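Local atomic coordinates of nicotinate phosphoribosyltransferase (Porphyromonas gingivalis, PDB entry 2IM5), a protein that probably catalyses the ATP-dependent transfer of phosphoribosyl from phosphoribosyl diphosphate to nicotinate, giving nicotinate ribonucleotide for NAD(+) synthesis. Residues D11-T16 with T210-W215; T121-V126 with I347-W352; H274-P279 with L368-G373; I302-S307 with I324-G329. All coordinates share one frame; numbering follows the deposited sequence.

Contact 1. Residues D11-T16 with T210-W215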
loop_
_atom_site.group_PDB
_atom_site.type_symbol
_atom_site.label_atom_id
_atom_site.label_comp_id
_atom_site.label_asym_id
_atom_site.label_seq_id
_atom_site.Cartn_x
_atom_site.Cartn_y
_atom_site.Cartn_z
ATOM N N ASP A 11 2.666 5.334 -4.767
ATOM C CA ASP A 11 3.059 5.026 -3.398
ATOM C C ASP A 11 4.513 4.595 -3.280
ATOM O O ASP A 11 5.061 3.959 -4.178
ATOM C CB ASP A 11 2.165 3.937 -2.813
ATOM C CG ASP A 11 0.802 4.462 -2.425
ATOM O OD1 ASP A 11 0.745 5.461 -1.681
ATOM O OD2 ASP A 11 -0.207 3.874 -2.859
ATOM N N LEU A 12 5.128 4.949 -2.157
ATOM C CA LEU A 12 6.518 4.596 -1.909
ATOM C C LEU A 12 6.769 3.100 -2.064
ATOM O O LEU A 12 7.746 2.689 -2.682
ATOM C CB LEU A 12 6.920 5.022 -0.497
ATOM C CG LEU A 12 8.284 4.497 -0.035
ATOM C CD1 LEU A 12 9.384 5.126 -0.885
ATOM C CD2 LEU A 12 8.492 4.818 1.445
ATOM N N TYR A 13 5.873 2.282 -1.519
ATOM C CA TYR A 13 6.070 0.844 -1.574
ATOM C C TYR A 13 6.164 0.267 -2.979
ATOM O O TYR A 13 6.718 -0.815 -3.165
ATOM C CB TYR A 13 4.994 0.120 -0.748
ATOM C CG TYR A 13 3.631 -0.012 -1.398
ATOM C CD1 TYR A 13 3.359 -1.051 -2.294
ATOM C CD2 TYR A 13 2.600 0.874 -1.084
ATOM C CE1 TYR A 13 2.093 -1.205 -2.852
ATOM C CE2 TYR A 13 1.329 0.731 -1.639
ATOM C CZ TYR A 13 1.080 -0.314 -2.522
ATOM O OH TYR A 13 -0.184 -0.474 -3.060
ATOM N N LYS A 14 5.638 0.980 -3.971
ATOM C CA LYS A 14 5.714 0.497 -5.344
ATOM C C LYS A 14 7.178 0.515 -5.788
ATOM O O LYS A 14 7.637 -0.398 -6.481
ATOM C CB LYS A 14 4.854 1.365 -6.270
ATOM C CG LYS A 14 3.353 1.364 -5.919
ATOM C CD LYS A 14 2.578 0.173 -6.502
ATOM C CE LYS A 14 3.053 -1.181 -5.967
ATOM N NZ LYS A 14 2.159 -2.311 -6.381
ATOM N N PHE A 15 7.921 1.541 -5.372
ATOM C CA PHE A 15 9.335 1.636 -5.732
ATOM C C PHE A 15 10.213 0.709 -4.894
ATOM O O PHE A 15 11.114 0.059 -5.423
ATOM C CB PHE A 15 9.856 3.071 -5.585
ATOM C CG PHE A 15 9.280 4.034 -6.579
ATOM C CD1 PHE A 15 9.151 3.688 -7.915
ATOM C CD2 PHE A 15 8.892 5.307 -6.183
ATOM C CE1 PHE A 15 8.645 4.594 -8.845
ATOM C CE2 PHE A 15 8.384 6.220 -7.111
ATOM C CZ PHE A 15 8.262 5.857 -8.445
ATOM N N THR A 16 9.964 0.640 -3.590
ATOM C CA THR A 16 10.777 -0.219 -2.736
ATOM C C THR A 16 10.573 -1.695 -3.069
ATOM O O THR A 16 11.524 -2.482 -3.056
ATOM C CB THR A 16 10.491 0.024 -1.227
ATOM O OG1 THR A 16 9.108 -0.231 -0.946
ATOM C CG2 THR A 16 10.821 1.461 -0.855
ATOM N N THR A 210 5.550 0.982 4.044
ATOM C CA THR A 210 6.128 -0.296 4.451
ATOM C C THR A 210 6.058 -1.230 3.256
ATOM O O THR A 210 5.441 -0.893 2.254
ATOM C CB THR A 210 5.313 -0.942 5.590
ATOM O OG1 THR A 210 4.020 -1.321 5.094
ATOM C CG2 THR A 210 5.139 0.033 6.744
ATOM N N HIS A 211 6.684 -2.398 3.353
ATOM C CA HIS A 211 6.613 -3.348 2.249
ATOM C C HIS A 211 5.126 -3.722 2.193
ATOM O O HIS A 211 4.417 -3.626 3.196
ATOM C CB HIS A 211 7.483 -4.580 2.529
ATOM C CG HIS A 211 6.887 -5.532 3.519
ATOM N ND1 HIS A 211 5.769 -6.294 3.241
ATOM C CD2 HIS A 211 7.237 -5.832 4.791
ATOM C CE1 HIS A 211 5.456 -7.017 4.300
ATOM N NE2 HIS A 211 6.330 -6.756 5.254
ATOM N N PRO A 212 4.632 -4.142 1.025
ATOM C CA PRO A 212 3.219 -4.507 0.892
ATOM C C PRO A 212 2.953 -6.002 1.039
ATOM O O PRO A 212 3.888 -6.806 1.154
ATOM C CB PRO A 212 2.894 -4.023 -0.503
ATOM C CG PRO A 212 4.152 -4.467 -1.245
ATOM C CD PRO A 212 5.282 -4.077 -0.295
ATOM N N HIS A 213 1.667 -6.359 1.013
ATOM C CA HIS A 213 1.242 -7.746 1.110
ATOM C C HIS A 213 1.726 -8.544 -0.095
ATOM O O HIS A 213 2.064 -9.716 0.047
ATOM C CB HIS A 213 -0.286 -7.850 1.167
ATOM C CG HIS A 213 -0.888 -7.377 2.452
ATOM N ND1 HIS A 213 -0.717 -8.042 3.648
ATOM C CD2 HIS A 213 -1.660 -6.301 2.730
ATOM C CE1 HIS A 213 -1.356 -7.396 4.606
ATOM N NE2 HIS A 213 -1.936 -6.336 4.076
ATOM N N GLU A 214 1.758 -7.915 -1.274
ATOM C CA GLU A 214 2.174 -8.620 -2.491
ATOM C C GLU A 214 3.562 -9.246 -2.361
ATOM O O GLU A 214 3.820 -10.310 -2.926
ATOM C CB GLU A 214 2.134 -7.695 -3.722
ATOM C CG GLU A 214 3.086 -6.516 -3.677
ATOM C CD GLU A 214 3.135 -5.736 -4.991
ATOM O OE1 GLU A 214 3.767 -6.216 -5.961
ATOM O OE2 GLU A 214 2.538 -4.642 -5.056
ATOM N N TRP A 215 4.445 -8.588 -1.612
ATOM C CA TRP A 215 5.802 -9.091 -1.411
ATOM C C TRP A 215 5.743 -10.433 -0.700
ATOM O O TRP A 215 6.382 -11.389 -1.126
ATOM C CB TRP A 215 6.624 -8.090 -0.592
ATOM C CG TRP A 215 8.021 -8.540 -0.261
ATOM C CD1 TRP A 215 8.521 -8.802 0.985
ATOM C CD2 TRP A 215 9.108 -8.752 -1.184
ATOM N NE1 TRP A 215 9.846 -9.160 0.897
ATOM C CE2 TRP A 215 10.231 -9.138 -0.419
ATOM C CE3 TRP A 215 9.238 -8.655 -2.576
ATOM C CZ2 TRP A 215 11.472 -9.425 -1.001
ATOM C CZ3 TRP A 215 10.474 -8.943 -3.159
ATOM C CH2 TRP A 215 11.575 -9.324 -2.368
#
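Tyr13 meets Pro212 and the carbonyl of Thr210 where the first turn of helix 12-24 lies against the loop leading into helix 213-223. CB of Tyr13 lies 3.2 Å from O of Thr210. The Tyr13 chi1 of 78° brings the ring to CB and CG of Pro212. The two side chains cross obliquely, with CD1 of Tyr13 3.5 Å from CB of Pro212. The hydroxyl of Tyr13 goes on to bond Glu120.

Beside this packing runs a salt bridge. Lys14 starts out pointing away from the 210-215 segment, but bends at chi2 and chi3. NZ of Lys14 is 2.7 Å from OE2 of Glu214 and uses the syn lone pair of that oxygen. OE2 of Glu214 also lies at the edge of the Tyr13 ring, near its plane.

The contact holds the loop just before His213 against helix 12-24. His213 is the predicted autophosphorylation site, not phosphorylated here.

The ion pair is buried and does not stand alone. Lys14 NZ also binds Glu120 and the carbonyl of Thr117, and OE1 of Glu214 takes bonds from Tyr21 and Thr117. Two carboxylates around one ammonium group would probably keep Lys14 charged.

Contact 2. Residues T121-V126 with I347-W352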
loop_
_atom_site.group_PDB
_atom_site.type_symbol
_atom_site.label_atom_id
_atom_site.label_comp_id
_atom_site.label_asym_id
_atom_site.label_seq_id
_atom_site.Cartn_x
_atom_site.Cartn_y
_atom_site.Cartn_z
ATOM N N THR A 121 -1.115 1.473 -8.057
ATOM C CA THR A 121 -1.547 2.741 -7.490
ATOM C C THR A 121 -2.030 3.768 -8.515
ATOM O O THR A 121 -3.094 4.354 -8.341
ATOM C CB THR A 121 -0.435 3.356 -6.599
ATOM O OG1 THR A 121 -0.242 2.530 -5.442
ATOM C CG2 THR A 121 -0.832 4.751 -6.127
ATOM N N PRO A 122 -1.258 4.001 -9.593
ATOM C CA PRO A 122 -1.689 4.974 -10.601
ATOM C C PRO A 122 -3.048 4.609 -11.211
ATOM O O PRO A 122 -3.927 5.463 -11.350
ATOM C CB PRO A 122 -0.564 4.921 -11.631
ATOM C CG PRO A 122 0.631 4.550 -10.808
ATOM C CD PRO A 122 0.088 3.487 -9.903
ATOM N N ILE A 123 -3.222 3.340 -11.572
ATOM C CA ILE A 123 -4.484 2.897 -12.160
ATOM C C ILE A 123 -5.670 3.093 -11.218
ATOM O O ILE A 123 -6.727 3.553 -11.642
ATOM C CB ILE A 123 -4.412 1.414 -12.610
ATOM C CG1 ILE A 123 -3.500 1.303 -13.839
ATOM C CG2 ILE A 123 -5.815 0.885 -12.932
ATOM C CD1 ILE A 123 -3.406 -0.100 -14.432
ATOM N N LEU A 124 -5.501 2.754 -9.944
ATOM C CA LEU A 124 -6.588 2.930 -8.992
ATOM C C LEU A 124 -6.905 4.417 -8.806
ATOM O O LEU A 124 -8.074 4.808 -8.741
ATOM C CB LEU A 124 -6.234 2.285 -7.646
ATOM C CG LEU A 124 -6.234 0.749 -7.630
ATOM C CD1 LEU A 124 -5.639 0.251 -6.326
ATOM C CD2 LEU A 124 -7.648 0.218 -7.820
ATOM N N ALA A 125 -5.865 5.245 -8.729
ATOM C CA ALA A 125 -6.057 6.684 -8.555
ATOM C C ALA A 125 -6.753 7.260 -9.784
ATOM O O ALA A 125 -7.576 8.161 -9.669
ATOM C CB ALA A 125 -4.718 7.377 -8.349
ATOM N N VAL A 126 -6.406 6.740 -10.958
ATOM C CA VAL A 126 -7.008 7.200 -12.202
ATOM C C VAL A 126 -8.484 6.823 -12.254
ATOM O O VAL A 126 -9.328 7.650 -12.601
ATOM C CB VAL A 126 -6.293 6.596 -13.423
ATOM C CG1 VAL A 126 -7.163 6.739 -14.678
ATOM C CG2 VAL A 126 -4.969 7.303 -13.635
ATOM N N ILE A 347 -12.461 -0.144 -4.249
ATOM C CA ILE A 347 -11.663 -0.826 -5.260
ATOM C C ILE A 347 -10.244 -1.208 -4.846
ATOM O O ILE A 347 -9.611 -0.536 -4.029
ATOM C CB ILE A 347 -11.557 0.048 -6.524
ATOM C CG1 ILE A 347 -11.037 1.440 -6.148
ATOM C CG2 ILE A 347 -12.914 0.148 -7.206
ATOM C CD1 ILE A 347 -10.830 2.357 -7.337
ATOM N N VAL A 348 -9.750 -2.290 -5.437
ATOM C CA VAL A 348 -8.396 -2.767 -5.188
ATOM C C VAL A 348 -7.864 -3.385 -6.473
ATOM O O VAL A 348 -8.621 -3.641 -7.411
ATOM C CB VAL A 348 -8.341 -3.848 -4.066
ATOM C CG1 VAL A 348 -8.762 -3.251 -2.742
ATOM C CG2 VAL A 348 -9.238 -5.039 -4.419
ATOM N N MET A 349 -6.553 -3.591 -6.524
ATOM C CA MET A 349 -5.916 -4.221 -7.675
ATOM C C MET A 349 -4.814 -5.062 -7.047
ATOM O O MET A 349 -3.770 -4.535 -6.646
ATOM C CB MET A 349 -5.343 -3.172 -8.640
ATOM C CG MET A 349 -5.068 -3.737 -10.029
ATOM S SD MET A 349 -4.743 -2.512 -11.300
ATOM C CE MET A 349 -4.483 -3.597 -12.709
ATOM N N LYS A 350 -5.063 -6.365 -6.942
ATOM C CA LYS A 350 -4.120 -7.268 -6.302
ATOM C C LYS A 350 -3.371 -8.244 -7.192
ATOM O O LYS A 350 -3.836 -8.604 -8.277
ATOM C CB LYS A 350 -4.848 -8.068 -5.221
ATOM C CG LYS A 350 -5.586 -7.219 -4.200
ATOM C CD LYS A 350 -4.649 -6.227 -3.527
ATOM C CE LYS A 350 -5.374 -5.403 -2.471
ATOM N NZ LYS A 350 -4.517 -4.310 -1.933
ATOM N N LEU A 351 -2.207 -8.672 -6.708
ATOM C CA LEU A 351 -1.400 -9.654 -7.417
ATOM C C LEU A 351 -2.225 -10.927 -7.321
ATOM O O LEU A 351 -2.461 -11.439 -6.229
ATOM C CB LEU A 351 -0.051 -9.851 -6.718
ATOM C CG LEU A 351 0.862 -10.892 -7.372
ATOM C CD1 LEU A 351 1.156 -10.476 -8.806
ATOM C CD2 LEU A 351 2.153 -11.032 -6.565
ATOM N N TRP A 352 -2.668 -11.431 -8.459
ATOM C CA TRP A 352 -3.500 -12.626 -8.493
ATOM C C TRP A 352 -2.728 -13.925 -8.712
ATOM O O TRP A 352 -3.121 -14.978 -8.217
ATOM C CB TRP A 352 -4.561 -12.471 -9.583
ATOM C CG TRP A 352 -5.654 -13.482 -9.480
ATOM C CD1 TRP A 352 -5.785 -14.631 -10.204
ATOM C CD2 TRP A 352 -6.747 -13.456 -8.559
ATOM N NE1 TRP A 352 -6.899 -15.328 -9.784
ATOM C CE2 TRP A 352 -7.505 -14.626 -8.776
ATOM C CE3 TRP A 352 -7.158 -12.551 -7.566
ATOM C CZ2 TRP A 352 -8.655 -14.922 -8.038
ATOM C CZ3 TRP A 352 -8.301 -12.840 -6.831
ATOM C CH2 TRP A 352 -9.038 -14.019 -7.072
#
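Leu124 and Ile123 of helix 120-134 pack on Ile347 and Met349 of strand 347-355, the antiparallel neighbour of strand 29-36. This is a helix laid on one face of an antiparallel sheet. The two short segments run nearly antiparallel, at 161°, with their axes 8.7 Å apart at closest approach.

The side-chain contacts are all apolar. Leu124 has the most surface buried and divides its two methyls between neighbouring parts of the strand. CD2 of Leu124 lies 3.9 Å from CD1 of Ile347, the two side chains sliding past each other in opposite directions. CD1 of Leu124 turns instead to the base of Met349, 4.1 Å from CB of that residue. Phe34 of strand 29-36 touches both Leu124 and Ile347 and widens the apolar layer. Met349 is extended along its whole length, with CG anti to the backbone N (chi1 -162°), and so carries its thioether across to Ile123. There SD of Met349 is 3.9 Å from CG2 of Ile123, and CE of Met349 is 4.0 Å from CD1 of Ile123.

The same leucine methyls also rest on the strand backbone. The side chain of Val348 starts away from the helix. CD2 of Leu124 lies 3.9 Å from the carbonyl C of Val348, and CD1 of Leu124 is 4.0 Å from N of Met349.

Contact 3. Residues H274-P279 with L368-G373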
loop_
_atom_site.group_PDB
_atom_site.type_symbol
_atom_site.label_atom_id
_atom_site.label_comp_id
_atom_site.label_asym_id
_atom_site.label_seq_id
_atom_site.Cartn_x
_atom_site.Cartn_y
_atom_site.Cartn_z
ATOM N N HIS A 274 -0.195 -3.213 11.704
ATOM C CA HIS A 274 -1.526 -3.771 11.932
ATOM C C HIS A 274 -2.391 -3.270 10.790
ATOM O O HIS A 274 -2.527 -2.065 10.605
ATOM C CB HIS A 274 -2.101 -3.267 13.254
ATOM C CG HIS A 274 -3.583 -3.461 13.374
ATOM N ND1 HIS A 274 -4.157 -4.690 13.621
ATOM C CD2 HIS A 274 -4.608 -2.590 13.219
ATOM C CE1 HIS A 274 -5.473 -4.570 13.610
ATOM N NE2 HIS A 274 -5.774 -3.305 13.367
ATOM N N ASP A 275 -2.995 -4.179 10.033
ATOM C CA ASP A 275 -3.804 -3.754 8.900
ATOM C C ASP A 275 -5.173 -4.423 8.782
ATOM O O ASP A 275 -5.889 -4.211 7.805
ATOM C CB ASP A 275 -3.012 -3.955 7.607
ATOM C CG ASP A 275 -3.585 -3.168 6.447
ATOM O OD1 ASP A 275 -3.767 -1.937 6.598
ATOM O OD2 ASP A 275 -3.848 -3.777 5.388
ATOM N N SER A 276 -5.533 -5.238 9.765
ATOM C CA SER A 276 -6.837 -5.892 9.758
ATOM C C SER A 276 -7.139 -6.487 11.121
ATOM O O SER A 276 -6.228 -6.779 11.894
ATOM C CB SER A 276 -6.909 -6.983 8.677
ATOM O OG SER A 276 -6.180 -8.138 9.043
ATOM N N GLY A 277 -8.422 -6.651 11.423
ATOM C CA GLY A 277 -8.805 -7.211 12.704
ATOM C C GLY A 277 -8.811 -6.174 13.810
ATOM O O GLY A 277 -8.448 -5.011 13.603
ATOM N N ASP A 278 -9.221 -6.593 14.999
ATOM C CA ASP A 278 -9.281 -5.691 16.142
ATOM C C ASP A 278 -7.881 -5.285 16.608
ATOM O O ASP A 278 -7.047 -6.139 16.903
ATOM C CB ASP A 278 -10.037 -6.359 17.289
ATOM C CG ASP A 278 -9.984 -5.549 18.566
ATOM O OD1 ASP A 278 -10.443 -4.389 18.557
ATOM O OD2 ASP A 278 -9.474 -6.071 19.580
ATOM N N PRO A 279 -7.613 -3.970 16.690
ATOM C CA PRO A 279 -6.304 -3.470 17.120
ATOM C C PRO A 279 -5.893 -3.887 18.535
ATOM O O PRO A 279 -4.727 -4.207 18.789
ATOM C CB PRO A 279 -6.440 -1.951 16.949
ATOM C CG PRO A 279 -7.897 -1.709 17.128
ATOM C CD PRO A 279 -8.517 -2.853 16.363
ATOM N N LEU A 368 -5.037 -14.012 3.607
ATOM C CA LEU A 368 -6.036 -14.418 4.584
ATOM C C LEU A 368 -6.558 -13.325 5.523
ATOM O O LEU A 368 -7.749 -13.300 5.837
ATOM C CB LEU A 368 -5.490 -15.587 5.399
ATOM C CG LEU A 368 -5.022 -16.804 4.586
ATOM C CD1 LEU A 368 -4.569 -17.905 5.538
ATOM C CD2 LEU A 368 -6.151 -17.308 3.692
ATOM N N SER A 369 -5.681 -12.430 5.969
ATOM C CA SER A 369 -6.061 -11.349 6.892
ATOM C C SER A 369 -6.472 -11.877 8.268
ATOM O O SER A 369 -6.622 -13.081 8.460
ATOM C CB SER A 369 -7.214 -10.511 6.325
ATOM O OG SER A 369 -8.465 -10.947 6.839
ATOM N N ASP A 370 -6.656 -10.968 9.223
ATOM C CA ASP A 370 -7.046 -11.349 10.573
ATOM C C ASP A 370 -8.552 -11.324 10.807
ATOM O O ASP A 370 -9.012 -11.456 11.937
ATOM C CB ASP A 370 -6.366 -10.453 11.609
ATOM C CG ASP A 370 -4.887 -10.758 11.761
ATOM O OD1 ASP A 370 -4.514 -11.946 11.667
ATOM O OD2 ASP A 370 -4.102 -9.817 11.989
ATOM N N VAL A 371 -9.325 -11.138 9.747
ATOM C CA VAL A 371 -10.771 -11.135 9.896
ATOM C C VAL A 371 -11.295 -12.463 9.373
ATOM O O VAL A 371 -11.116 -12.791 8.200
ATOM C CB VAL A 371 -11.424 -9.988 9.111
ATOM C CG1 VAL A 371 -12.940 -10.069 9.250
ATOM C CG2 VAL A 371 -10.923 -8.651 9.634
ATOM N N ASP A 372 -11.920 -13.234 10.260
ATOM C CA ASP A 372 -12.476 -14.533 9.896
ATOM C C ASP A 372 -13.375 -14.426 8.672
ATOM O O ASP A 372 -14.239 -13.552 8.603
ATOM C CB ASP A 372 -13.283 -15.111 11.060
ATOM C CG ASP A 372 -12.409 -15.533 12.227
ATOM O OD1 ASP A 372 -11.627 -14.689 12.730
ATOM O OD2 ASP A 372 -12.511 -16.710 12.645
ATOM N N GLY A 373 -13.162 -15.313 7.707
ATOM C CA GLY A 373 -13.978 -15.302 6.508
ATOM C C GLY A 373 -13.495 -14.361 5.422
ATOM O O GLY A 373 -13.706 -14.626 4.237
HETATM O O HOH W 1 -3.405 -7.008 11.505
#
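Ser276 meets Asp370 beside the imidazole ring of His274. Ser276 N lies over one face of that ring, offset toward the rim, and Pro279 CA over the opposite face. Gly277 C is at the ring edge, in plane. Its own segment thus covers both faces of the His274 ring, and Phe282 of the following helix also meets it. The site is a surface junction of two loops in the parallel-stranded domain, which is consistent with the TIM-barrel-like fold of this family. One loop leaves the C-terminal end of strand 271-274 and leads into helix 279-292. The other precedes helix 379-389.

The direct bond between the loops runs from Asp370 N to Ser276 OG. It is 2.9 Å long and nearly straight, at 166°. The chi1 of Ser276, 74°, sets OG between the backbone N and the carbonyl carbon, facing the other loop. The same OG is bonded to Asp250, so one hydroxyl serves two partners.

Gly277 has no side chain, and its CA lies 4.2 Å from CB of Asp370. Its phi of 82° also suits glycine. Val371 covers the flank, with CG2 3.7 Å from N of Gly277. The loop behind it is shaped by an ST turn, in which Ser369 OG accepts from Val371 N at 3.0 Å.

The carboxylate of Asp370 makes the second link through a water. Its OD2 also bonds Thr254. The water accepts from Asp275 N at 3.2 Å and donates to Ser276 O and Asp370 OD2, both at 2.9 Å.

Contact 4. Residues I302-S307 with I324-G329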
loop_
_atom_site.group_PDB
_atom_site.type_symbol
_atom_site.label_atom_id
_atom_site.label_comp_id
_atom_site.label_asym_id
_atom_site.label_seq_id
_atom_site.Cartn_x
_atom_site.Cartn_y
_atom_site.Cartn_z
ATOM N N ILE A 302 4.260 -0.032 16.465
ATOM C CA ILE A 302 3.228 -0.671 15.673
ATOM C C ILE A 302 2.611 0.446 14.851
ATOM O O ILE A 302 2.214 1.480 15.398
ATOM C CB ILE A 302 2.102 -1.300 16.500
ATOM C CG1 ILE A 302 2.610 -2.520 17.257
ATOM C CG2 ILE A 302 0.957 -1.711 15.561
ATOM C CD1 ILE A 302 1.551 -3.166 18.135
ATOM N N ILE A 303 2.570 0.251 13.539
ATOM C CA ILE A 303 1.968 1.225 12.659
ATOM C C ILE A 303 0.587 0.660 12.331
ATOM O O ILE A 303 0.472 -0.410 11.734
ATOM C CB ILE A 303 2.825 1.434 11.364
ATOM C CG1 ILE A 303 2.024 2.205 10.319
ATOM C CG2 ILE A 303 3.290 0.113 10.812
ATOM C CD1 ILE A 303 1.841 3.654 10.646
ATOM N N PHE A 304 -0.450 1.374 12.761
ATOM C CA PHE A 304 -1.836 0.967 12.538
ATOM C C PHE A 304 -2.341 1.669 11.284
ATOM O O PHE A 304 -2.195 2.882 11.146
ATOM C CB PHE A 304 -2.690 1.373 13.743
ATOM C CG PHE A 304 -2.256 0.735 15.042
ATOM C CD1 PHE A 304 -2.800 -0.475 15.453
ATOM C CD2 PHE A 304 -1.306 1.358 15.858
ATOM C CE1 PHE A 304 -2.413 -1.057 16.653
ATOM C CE2 PHE A 304 -0.912 0.783 17.062
ATOM C CZ PHE A 304 -1.466 -0.425 17.462
ATOM N N SER A 305 -2.948 0.919 10.374
ATOM C CA SER A 305 -3.422 1.518 9.130
ATOM C C SER A 305 -4.741 0.955 8.609
ATOM O O SER A 305 -5.056 1.103 7.425
ATOM C CB SER A 305 -2.359 1.337 8.048
ATOM O OG SER A 305 -2.128 -0.045 7.822
ATOM N N ASP A 306 -5.513 0.316 9.479
ATOM C CA ASP A 306 -6.782 -0.260 9.051
ATOM C C ASP A 306 -7.978 0.704 9.094
ATOM O O ASP A 306 -8.611 0.879 10.139
ATOM C CB ASP A 306 -7.086 -1.502 9.886
ATOM C CG ASP A 306 -8.365 -2.192 9.455
ATOM O OD1 ASP A 306 -8.688 -2.146 8.249
ATOM O OD2 ASP A 306 -9.040 -2.791 10.321
ATOM N N SER A 307 -8.279 1.319 7.949
ATOM C CA SER A 307 -9.397 2.260 7.824
ATOM C C SER A 307 -9.525 3.180 9.028
ATOM O O SER A 307 -10.566 3.212 9.680
ATOM C CB SER A 307 -10.712 1.498 7.653
ATOM O OG SER A 307 -10.659 0.663 6.514
ATOM N N ILE A 324 3.711 -0.360 24.165
ATOM C CA ILE A 324 4.461 -0.394 22.919
ATOM C C ILE A 324 4.188 0.925 22.209
ATOM O O ILE A 324 3.131 1.521 22.402
ATOM C CB ILE A 324 3.983 -1.602 22.062
ATOM C CG1 ILE A 324 4.860 -1.771 20.816
ATOM C CG2 ILE A 324 2.518 -1.411 21.678
ATOM C CD1 ILE A 324 4.650 -3.111 20.130
ATOM N N LYS A 325 5.136 1.390 21.404
ATOM C CA LYS A 325 4.962 2.653 20.697
ATOM C C LYS A 325 3.986 2.524 19.528
ATOM O O LYS A 325 3.766 1.432 19.000
ATOM C CB LYS A 325 6.321 3.175 20.226
ATOM C CG LYS A 325 7.252 3.508 21.386
ATOM C CD LYS A 325 8.658 3.841 20.932
ATOM C CE LYS A 325 9.558 4.088 22.130
ATOM N NZ LYS A 325 10.987 4.249 21.739
ATOM N N ALA A 326 3.388 3.642 19.130
ATOM C CA ALA A 326 2.420 3.609 18.041
ATOM C C ALA A 326 2.506 4.771 17.060
ATOM O O ALA A 326 2.845 5.891 17.426
ATOM C CB ALA A 326 1.013 3.533 18.614
ATOM N N SER A 327 2.218 4.474 15.800
ATOM C CA SER A 327 2.196 5.474 14.739
ATOM C C SER A 327 1.001 5.068 13.894
ATOM O O SER A 327 0.442 3.988 14.084
ATOM C CB SER A 327 3.487 5.454 13.912
ATOM O OG SER A 327 3.607 4.248 13.189
ATOM N N PHE A 328 0.607 5.916 12.959
ATOM C CA PHE A 328 -0.572 5.614 12.170
ATOM C C PHE A 328 -0.467 5.945 10.698
ATOM O O PHE A 328 0.287 6.825 10.284
ATOM C CB PHE A 328 -1.774 6.359 12.780
ATOM C CG PHE A 328 -2.007 6.021 14.214
ATOM C CD1 PHE A 328 -2.851 4.975 14.566
ATOM C CD2 PHE A 328 -1.308 6.684 15.217
ATOM C CE1 PHE A 328 -2.990 4.592 15.894
ATOM C CE2 PHE A 328 -1.437 6.305 16.552
ATOM C CZ PHE A 328 -2.277 5.259 16.894
ATOM N N GLY A 329 -1.243 5.210 9.917
ATOM C CA GLY A 329 -1.306 5.428 8.488
ATOM C C GLY A 329 -2.769 5.731 8.248
ATOM O O GLY A 329 -3.618 4.859 8.446
HETATM O O HOH W 2 -6.153 3.859 7.340
#
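Ile302 and Phe304 pair with Ala326 and Phe328 as neighbouring parallel strands of a beta-alpha-beta unit, in which helix 310-320 makes the crossover. Four backbone bonds join them, alternating in direction. Phe304 N to Ser327 O is nearly straight at 169°, and Gly329 N to Phe304 O measures 2.8 Å.

The face that carries Ile302, Phe304, Ala326 and Phe328 is the buried apolar layer. The two phenylalanine side chains lie side by side and point the same way. Their ring planes are 23° apart but slid so far that they barely overlap, with centroids 5.5 Å apart. CB of Ala326 sits at the edge of the Phe304 ring, 3.7 Å from CE2 of Phe304. At the strand start, Ile302 CG1 is 3.6 Å from CD1 of Ile324. Helices 310-320 and 279-292 cover this layer.

The other face packs closely too. CG1 of Ile303 is anti to the backbone N (chi1 167°), and CD1 of Ile303 comes to 3.2 Å from OG of Ser327.

The more open side is at the C-terminal ends, where Ser305 is partly exposed. Ser305 OG turns to Asp275 and Arg273. One water joins the two chains, donating to O of Gly329 at 2.9 Å and, weakly, to O of Ser305.

In the fold
Contacts 1, 2 and 4 are buried, while contact 3 lies at the surface. Contact 2 is apolar and belongs to the antiparallel sheet; contact 4 is backbone pairing inside the parallel sheet. Contact 1, nearest the centre of the chain, adds a buried ion pair to its packing, and contact 3 relies on a hydroxyl, a carboxylate and a water. Contacts 1 and 2 touch through a probable hydrogen bond between Thr121 OG1 and Asp11 OD2, linking helix 120-134 to the start of helix 12-24. Contact 3 begins at the end of strand 271-274, the sheet neighbour of strand 301-304 in contact 4: His274 N meets Ile303 O, and Asp275 OD1 meets Ser305 OG. Contacts 2 and 4 are far apart, with centres about 23 Å from each other.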